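Local coordinates for conserved hypothetical protein (Bacteroides thetaiotaomicron, PDB 2FB0) that is of unknown function but is a possible oxidoreductase, belonging to the antibiotic biosynthesis monooxygenase family of small proteins with a ferredoxin-like fold, at the interface of chains A and B. Sequence-based numbering; all coordinates share one arbitrary frame. Chains: chain A/B, conserved hypothetical protein.

The three contacts sample one two-fold interface between identical chains, and each recurs with the chains exchanged. Contact 2 and contact 3 lie about 5 Å apart between the centres of their C-alpha atoms and share A:Ser46 and B:Phe44, so hydrogen bonding along strand 38-46 and apolar contact on the sheet face lie side by side there. Contact 1 lies about 11 Å from contact 3, centre to centre, sharing A:Phe10 and B:Cys56, and about 15 Å from contact 2; it adds charged and aromatic pairing from strands 5-12 and 86-93 and the C-terminal residue. Such sheet-to-sheet pairing matches the dimers usual in this family, so a biological dimer is likely.

Contact 1: the interface of chains A and B. Residues chain A 8, 10, 90, 92; chain B 6, 56, 94.
B:Arg6, on strand 5-12, meets A:Glu90, on strand 86-93, in a salt bridge flanked by aromatic rings between the two sheets. Both terminal guanidinium nitrogens grip one carboxylate oxygen. NH2 of B:Arg6 donates to OE1 of A:Glu90 at 2.7 Å, on the syn lone pair. NH1 donates to the same oxygen almost as closely, nearly in line with its C-O bond. OE1 lies close to the guanidinium plane, but both bonds are well short of straight at hydrogen, as sharing one acceptor implies. The arginine reaches it with CG anti to the backbone N (chi1 167°) and the chain then folded at chi2 and chi3. The amide of A:Asn8, on strand 5-12, lies almost coplanar with the guanidinium, its ND2 2.9 Å from NH1 of B:Arg6; as modelled, two N-H groups face each other, so an amide flip is possible and this pair is doubtful.

Aromatic groups supply the apolar part. The A:Phe92 ring stands at 83° to that of the C-terminal B:Phe94, with CE2 over the centre of the B:Phe94 face. CZ of A:Phe92 also approaches NH1 of B:Arg6 at 3.5 Å, ring and guanidinium planes 70° apart, and touches the arginine's CB. A:Phe10 turns its edge toward the guanidinium, whose plane is nearly perpendicular to the ring. At that same edge, CZ of A:Phe10 lies 3.8 Å from the thiol sulfur SG of B:Cys56, on strand 52-59.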
loop_
_atom_site.group_PDB
_atom_site.type_symbol
_atom_site.label_atom_id
_atom_site.label_comp_id
_atom_site.label_asym_id
_atom_site.label_seq_id
_atom_site.Cartn_x
_atom_site.Cartn_y
_atom_site.Cartn_z
ATOM N N ASN A 8 3.051 -1.811 6.124
ATOM C CA ASN A 8 1.962 -2.182 5.242
ATOM C C ASN A 8 1.007 -3.070 6.042
ATOM O O ASN A 8 1.362 -4.190 6.422
ATOM C CB ASN A 8 2.467 -2.965 4.025
ATOM C CG ASN A 8 3.356 -2.130 3.075
ATOM O OD1 ASN A 8 3.440 -0.889 3.170
ATOM N ND2 ASN A 8 4.020 -2.817 2.163
ATOM N N PHE A 10 -2.435 -4.967 5.956
ATOM C CA PHE A 10 -3.462 -5.489 5.059
ATOM C C PHE A 10 -4.676 -5.886 5.869
ATOM O O PHE A 10 -4.544 -6.475 6.937
ATOM C CB PHE A 10 -2.919 -6.662 4.247
ATOM C CG PHE A 10 -1.691 -6.305 3.447
ATOM C CD1 PHE A 10 -1.813 -5.696 2.205
ATOM C CD2 PHE A 10 -0.421 -6.552 3.955
ATOM C CE1 PHE A 10 -0.684 -5.344 1.472
ATOM C CE2 PHE A 10 0.727 -6.204 3.225
ATOM C CZ PHE A 10 0.585 -5.594 1.976
ATOM N N GLU A 90 2.758 -5.767 8.420
ATOM C CA GLU A 90 4.119 -6.054 7.976
ATOM C C GLU A 90 4.956 -4.783 8.145
ATOM O O GLU A 90 4.512 -3.684 7.792
ATOM C CB GLU A 90 4.151 -6.548 6.525
ATOM C CG GLU A 90 3.258 -7.774 6.267
ATOM C CD GLU A 90 3.493 -8.425 4.916
ATOM O OE1 GLU A 90 3.564 -7.727 3.880
ATOM O OE2 GLU A 90 3.603 -9.664 4.890
ATOM N N PHE A 92 8.874 -2.857 7.769
ATOM C CA PHE A 92 10.136 -2.803 7.018
ATOM C C PHE A 92 10.921 -1.558 7.447
ATOM O O PHE A 92 10.334 -0.539 7.805
ATOM C CB PHE A 92 9.867 -2.723 5.509
ATOM C CG PHE A 92 8.956 -3.806 4.985
ATOM C CD1 PHE A 92 7.577 -3.605 4.926
ATOM C CD2 PHE A 92 9.483 -5.024 4.541
ATOM C CE1 PHE A 92 6.725 -4.609 4.436
ATOM C CE2 PHE A 92 8.634 -6.032 4.059
ATOM C CZ PHE A 92 7.255 -5.814 4.008
ATOM N N ARG B 6 9.655 -6.213 -1.065
ATOM C CA ARG B 6 8.393 -5.486 -1.061
ATOM C C ARG B 6 8.577 -4.163 -1.813
ATOM O O ARG B 6 9.489 -3.392 -1.505
ATOM C CB ARG B 6 7.922 -5.231 0.383
ATOM C CG ARG B 6 6.765 -4.212 0.536
ATOM C CD ARG B 6 5.462 -4.632 -0.184
ATOM N NE ARG B 6 5.133 -6.045 0.037
ATOM C CZ ARG B 6 4.581 -6.516 1.156
ATOM N NH1 ARG B 6 4.258 -5.682 2.150
ATOM N NH2 ARG B 6 4.318 -7.822 1.275
ATOM N N CYS B 56 1.219 -2.163 -4.666
ATOM C CA CYS B 56 1.935 -2.937 -3.665
ATOM C C CYS B 56 2.349 -4.262 -4.294
ATOM O O CYS B 56 1.525 -4.951 -4.890
ATOM C CB CYS B 56 1.038 -3.192 -2.452
ATOM S SG CYS B 56 1.967 -3.792 -1.025
ATOM N N PHE B 94 12.561 -8.012 2.963
ATOM C CA PHE B 94 12.091 -8.746 4.126
ATOM C C PHE B 94 13.310 -9.109 4.968
ATOM O O PHE B 94 13.217 -9.386 6.161
ATOM C CB PHE B 94 11.342 -10.014 3.697
ATOM C CG PHE B 94 9.908 -9.768 3.296
ATOM C CD1 PHE B 94 9.603 -9.103 2.110
ATOM C CD2 PHE B 94 8.866 -10.199 4.109
ATOM C CE1 PHE B 94 8.279 -8.872 1.735
ATOM C CE2 PHE B 94 7.537 -9.972 3.743
ATOM C CZ PHE B 94 7.249 -9.303 2.546
ATOM O OXT PHE B 94 14.426 -9.113 4.455
#

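Contact 2: the interface of chains A and B. Residues chain A 45-48; chain B 42-45.
A:Ser46 and B:Asp42 swing their polar ends toward each other through similar torsions: OG of the serine lies opposite its backbone N (chi1 170°), as does CG of the aspartate (chi1 -159°). A:Thr48 instead holds OG1 between its backbone N and carbonyl carbon, and its side chain runs antiparallel to that of B:Asp42, alongside it. The carboxylate is thereby shared between two hydroxyls: OG of A:Ser46 donates to OD2 of B:Asp42 at 2.5 Å, and OG1 of A:Thr48 donates to OD1 of B:Asp42 at 2.6 Å. Both acceptors are met on the syn side but out of the carboxylate plane, by 34° at OD1. The backbone N of B:Thr43 reaches OD1 of B:Asp42 from the opposite face, 2.8 Å away, which should fix the rotation of the carboxylate. Within chain A, the backbone N of A:Thr48 bonds to OG of A:Ser46 at 3.1 Å, positioning that hydroxyl.

Nearby, OG of A:Ser47 donates to OE2 of B:Glu45 at 2.6 Å, using the anti lone pair of the carboxylate. Backbone bonds complete the junction. N and O of A:Glu45 pair with O and N of B:Glu45 at 2.8 Å each, and N of A:Ser47 donates to O of B:Thr43 at 2.8 Å, almost straight. Antiparallel bridges thus join the two copies of strand 38-46 near their ends, where A:Ser47 and A:Thr48 continue into the loop toward strand 52-59.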
loop_
_atom_site.group_PDB
_atom_site.type_symbol
_atom_site.label_atom_id
_atom_site.label_comp_id
_atom_site.label_asym_id
_atom_site.label_seq_id
_atom_site.Cartn_x
_atom_site.Cartn_y
_atom_site.Cartn_z
ATOM N N GLU A 45 -7.865 1.344 -0.691
ATOM C CA GLU A 45 -8.740 0.220 -1.024
ATOM C C GLU A 45 -8.243 -0.488 -2.279
ATOM O O GLU A 45 -7.881 0.167 -3.265
ATOM C CB GLU A 45 -10.149 0.735 -1.293
ATOM C CG GLU A 45 -10.753 1.488 -0.134
ATOM C CD GLU A 45 -11.934 2.354 -0.545
ATOM O OE1 GLU A 45 -12.786 1.878 -1.329
ATOM O OE2 GLU A 45 -12.008 3.502 -0.065
ATOM N N SER A 46 -8.265 -1.814 -2.267
ATOM C CA SER A 46 -7.899 -2.569 -3.454
ATOM C C SER A 46 -8.858 -2.267 -4.595
ATOM O O SER A 46 -10.084 -2.229 -4.403
ATOM C CB SER A 46 -7.858 -4.071 -3.181
ATOM O OG SER A 46 -7.735 -4.801 -4.384
ATOM N N SER A 47 -8.267 -2.032 -5.771
ATOM C CA SER A 47 -8.995 -1.755 -7.011
ATOM C C SER A 47 -9.506 -3.048 -7.647
ATOM O O SER A 47 -10.337 -2.997 -8.557
ATOM C CB SER A 47 -8.069 -1.040 -8.020
ATOM O OG SER A 47 -7.719 0.267 -7.584
ATOM N N THR A 48 -8.987 -4.192 -7.192
ATOM C CA THR A 48 -9.308 -5.485 -7.793
ATOM C C THR A 48 -10.069 -6.453 -6.866
ATOM O O THR A 48 -10.750 -7.361 -7.353
ATOM C CB THR A 48 -8.040 -6.216 -8.348
ATOM O OG1 THR A 48 -7.203 -6.654 -7.268
ATOM C CG2 THR A 48 -7.222 -5.316 -9.317
ATOM N N ASP B 42 -0.952 -5.884 -6.337
ATOM C CA ASP B 42 -2.296 -5.320 -6.419
ATOM C C ASP B 42 -2.243 -3.804 -6.537
ATOM O O ASP B 42 -1.264 -3.177 -6.148
ATOM C CB ASP B 42 -3.161 -5.742 -5.207
ATOM C CG ASP B 42 -4.666 -5.631 -5.478
ATOM O OD1 ASP B 42 -5.071 -5.387 -6.642
ATOM O OD2 ASP B 42 -5.461 -5.806 -4.521
ATOM N N THR B 43 -3.321 -3.240 -7.062
ATOM C CA THR B 43 -3.506 -1.799 -7.183
ATOM C C THR B 43 -4.478 -1.338 -6.104
ATOM O O THR B 43 -5.518 -1.960 -5.924
ATOM C CB THR B 43 -4.053 -1.482 -8.595
ATOM O OG1 THR B 43 -3.141 -2.021 -9.563
ATOM C CG2 THR B 43 -4.230 0.023 -8.800
ATOM N N PHE B 44 -4.122 -0.269 -5.387
ATOM C CA PHE B 44 -4.913 0.268 -4.285
ATOM C C PHE B 44 -5.111 1.769 -4.471
ATOM O O PHE B 44 -4.137 2.502 -4.657
ATOM C CB PHE B 44 -4.181 0.093 -2.943
ATOM C CG PHE B 44 -3.949 -1.329 -2.538
ATOM C CD1 PHE B 44 -4.833 -1.970 -1.660
ATOM C CD2 PHE B 44 -2.834 -2.024 -2.997
ATOM C CE1 PHE B 44 -4.614 -3.296 -1.271
ATOM C CE2 PHE B 44 -2.612 -3.354 -2.604
ATOM C CZ PHE B 44 -3.513 -3.983 -1.735
ATOM N N GLU B 45 -6.347 2.230 -4.345
ATOM C CA GLU B 45 -6.667 3.654 -4.436
ATOM C C GLU B 45 -6.777 4.265 -3.044
ATOM O O GLU B 45 -7.395 3.675 -2.149
ATOM C CB GLU B 45 -8.007 3.831 -5.141
ATOM C CG GLU B 45 -8.047 3.240 -6.528
ATOM C CD GLU B 45 -9.464 3.027 -7.037
ATOM O OE1 GLU B 45 -10.311 3.930 -6.856
ATOM O OE2 GLU B 45 -9.714 1.961 -7.633
#

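Contact 3: the interface of chains A and B. Residues chain A 10, 44, 46, 52-54; chain B 44, 54, 56.
B:Phe44 presents one ring face to the selenomethionine A:Met54, whose selenium sits 3.7 Å above the ring plane, over its centre. The chain of A:Met54 crosses the phenylalanine side chain at about a right angle, with CG above the CD1/CE1 side of the same face, 3.5 Å from CD1 of B:Phe44, and SE 3.7 Å from CE2 of B:Phe44. One face therefore takes both a methylene and the selenium. The two-fold mate repeats this: CG of B:Met54 lies 3.5 Å from CD1 of A:Phe44, and its selenium stands over that ring. Where the two phenylalanines approach, they touch at their methylenes, CB of A:Phe44 to CB of B:Phe44 at 3.5 Å, while the rings are engaged by selenomethionines of opposite chains.

Torsions put the selenium there. CG of A:Met54 is wedged between its backbone N and carbonyl carbon (chi1 65°), and the chain runs nearly straight at chi2 before bending at chi3, -64°. Farther out, CG1 of A:Val52 comes within 4.1 Å of CE1 of B:Phe44, and CB of B:Cys56 lies 4.0 Å from SE of A:Met54. The ring of B:Phe44 thus meets strand 52-59 of the other chain through the side chains of A:Val52 and A:Met54.

Selenomethionine stands in for methionine, whose sulfur would be expected in the same place; the reciprocal phenylalanine-methionine contacts probably help hold the two sheet faces together and steady the dimer.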
loop_
_atom_site.group_PDB
_atom_site.type_symbol
_atom_site.label_atom_id
_atom_site.label_comp_id
_atom_site.label_asym_id
_atom_site.label_seq_id
_atom_site.Cartn_x
_atom_site.Cartn_y
_atom_site.Cartn_z
ATOM N N PHE A 10 -2.435 -4.967 5.956
ATOM C CA PHE A 10 -3.462 -5.489 5.059
ATOM C C PHE A 10 -4.676 -5.886 5.869
ATOM O O PHE A 10 -4.544 -6.475 6.937
ATOM C CB PHE A 10 -2.919 -6.662 4.247
ATOM C CG PHE A 10 -1.691 -6.305 3.447
ATOM C CD1 PHE A 10 -1.813 -5.696 2.205
ATOM C CD2 PHE A 10 -0.421 -6.552 3.955
ATOM C CE1 PHE A 10 -0.684 -5.344 1.472
ATOM C CE2 PHE A 10 0.727 -6.204 3.225
ATOM C CZ PHE A 10 0.585 -5.594 1.976
ATOM N N PHE A 44 -5.911 2.792 1.832
ATOM C CA PHE A 44 -6.020 2.482 0.411
ATOM C C PHE A 44 -6.902 1.252 0.214
ATOM O O PHE A 44 -6.658 0.212 0.832
ATOM C CB PHE A 44 -4.646 2.127 -0.185
ATOM C CG PHE A 44 -3.646 3.239 -0.154
ATOM C CD1 PHE A 44 -3.454 4.054 -1.277
ATOM C CD2 PHE A 44 -2.864 3.457 0.977
ATOM C CE1 PHE A 44 -2.512 5.088 -1.254
ATOM C CE2 PHE A 44 -1.915 4.493 1.000
ATOM C CZ PHE A 44 -1.746 5.305 -0.129
ATOM N N SER A 46 -8.265 -1.814 -2.267
ATOM C CA SER A 46 -7.899 -2.569 -3.454
ATOM C C SER A 46 -8.858 -2.267 -4.595
ATOM O O SER A 46 -10.084 -2.229 -4.403
ATOM C CB SER A 46 -7.858 -4.071 -3.181
ATOM O OG SER A 46 -7.735 -4.801 -4.384
ATOM N N VAL A 52 -10.522 -6.390 0.285
ATOM C CA VAL A 52 -9.171 -6.069 0.736
ATOM C C VAL A 52 -8.929 -4.560 0.732
ATOM O O VAL A 52 -9.218 -3.877 -0.251
ATOM C CB VAL A 52 -8.069 -6.786 -0.102
ATOM C CG1 VAL A 52 -6.667 -6.396 0.406
ATOM C CG2 VAL A 52 -8.227 -8.307 -0.057
ATOM N N PHE A 53 -8.430 -4.036 1.846
ATOM C CA PHE A 53 -7.835 -2.696 1.838
ATOM C C PHE A 53 -6.545 -2.732 2.640
ATOM O O PHE A 53 -6.219 -3.761 3.221
ATOM C CB PHE A 53 -8.828 -1.582 2.258
ATOM C CG PHE A 53 -9.151 -1.527 3.740
ATOM C CD1 PHE A 53 -10.227 -2.256 4.264
ATOM C CD2 PHE A 53 -8.414 -0.700 4.600
ATOM C CE1 PHE A 53 -10.550 -2.172 5.629
ATOM C CE2 PHE A 53 -8.720 -0.609 5.957
ATOM C CZ PHE A 53 -9.801 -1.347 6.481
HETATM N N MSE A 54 -5.779 -1.643 2.615
HETATM C CA MSE A 54 -4.510 -1.618 3.316
HETATM C C MSE A 54 -4.231 -0.257 3.902
HETATM O O MSE A 54 -4.764 0.757 3.441
HETATM C CB MSE A 54 -3.349 -2.097 2.426
HETATM C CG MSE A 54 -3.028 -1.211 1.223
HETATM SE SE MSE A 54 -1.280 -1.685 0.471
HETATM C CE MSE A 54 -0.284 -1.151 2.102
ATOM N N PHE B 44 -4.122 -0.269 -5.387
ATOM C CA PHE B 44 -4.913 0.268 -4.285
ATOM C C PHE B 44 -5.111 1.769 -4.471
ATOM O O PHE B 44 -4.137 2.502 -4.657
ATOM C CB PHE B 44 -4.181 0.093 -2.943
ATOM C CG PHE B 44 -3.949 -1.329 -2.538
ATOM C CD1 PHE B 44 -4.833 -1.970 -1.660
ATOM C CD2 PHE B 44 -2.834 -2.024 -2.997
ATOM C CE1 PHE B 44 -4.614 -3.296 -1.271
ATOM C CE2 PHE B 44 -2.612 -3.354 -2.604
ATOM C CZ PHE B 44 -3.513 -3.983 -1.735
HETATM N N MSE B 54 -1.689 3.521 -5.261
HETATM C CA MSE B 54 -0.416 2.857 -5.062
HETATM C C MSE B 54 -0.452 1.435 -5.562
HETATM O O MSE B 54 -1.520 0.823 -5.667
HETATM C CB MSE B 54 0.048 2.927 -3.595
HETATM C CG MSE B 54 -0.825 2.179 -2.589
HETATM SE SE MSE B 54 0.121 1.977 -0.882
HETATM C CE MSE B 54 1.546 0.834 -1.654
ATOM N N CYS B 56 1.219 -2.163 -4.666
ATOM C CA CYS B 56 1.935 -2.937 -3.665
ATOM C C CYS B 56 2.349 -4.262 -4.294
ATOM O O CYS B 56 1.525 -4.951 -4.890
ATOM C CB CYS B 56 1.038 -3.192 -2.452
ATOM S SG CYS B 56 1.967 -3.792 -1.025
#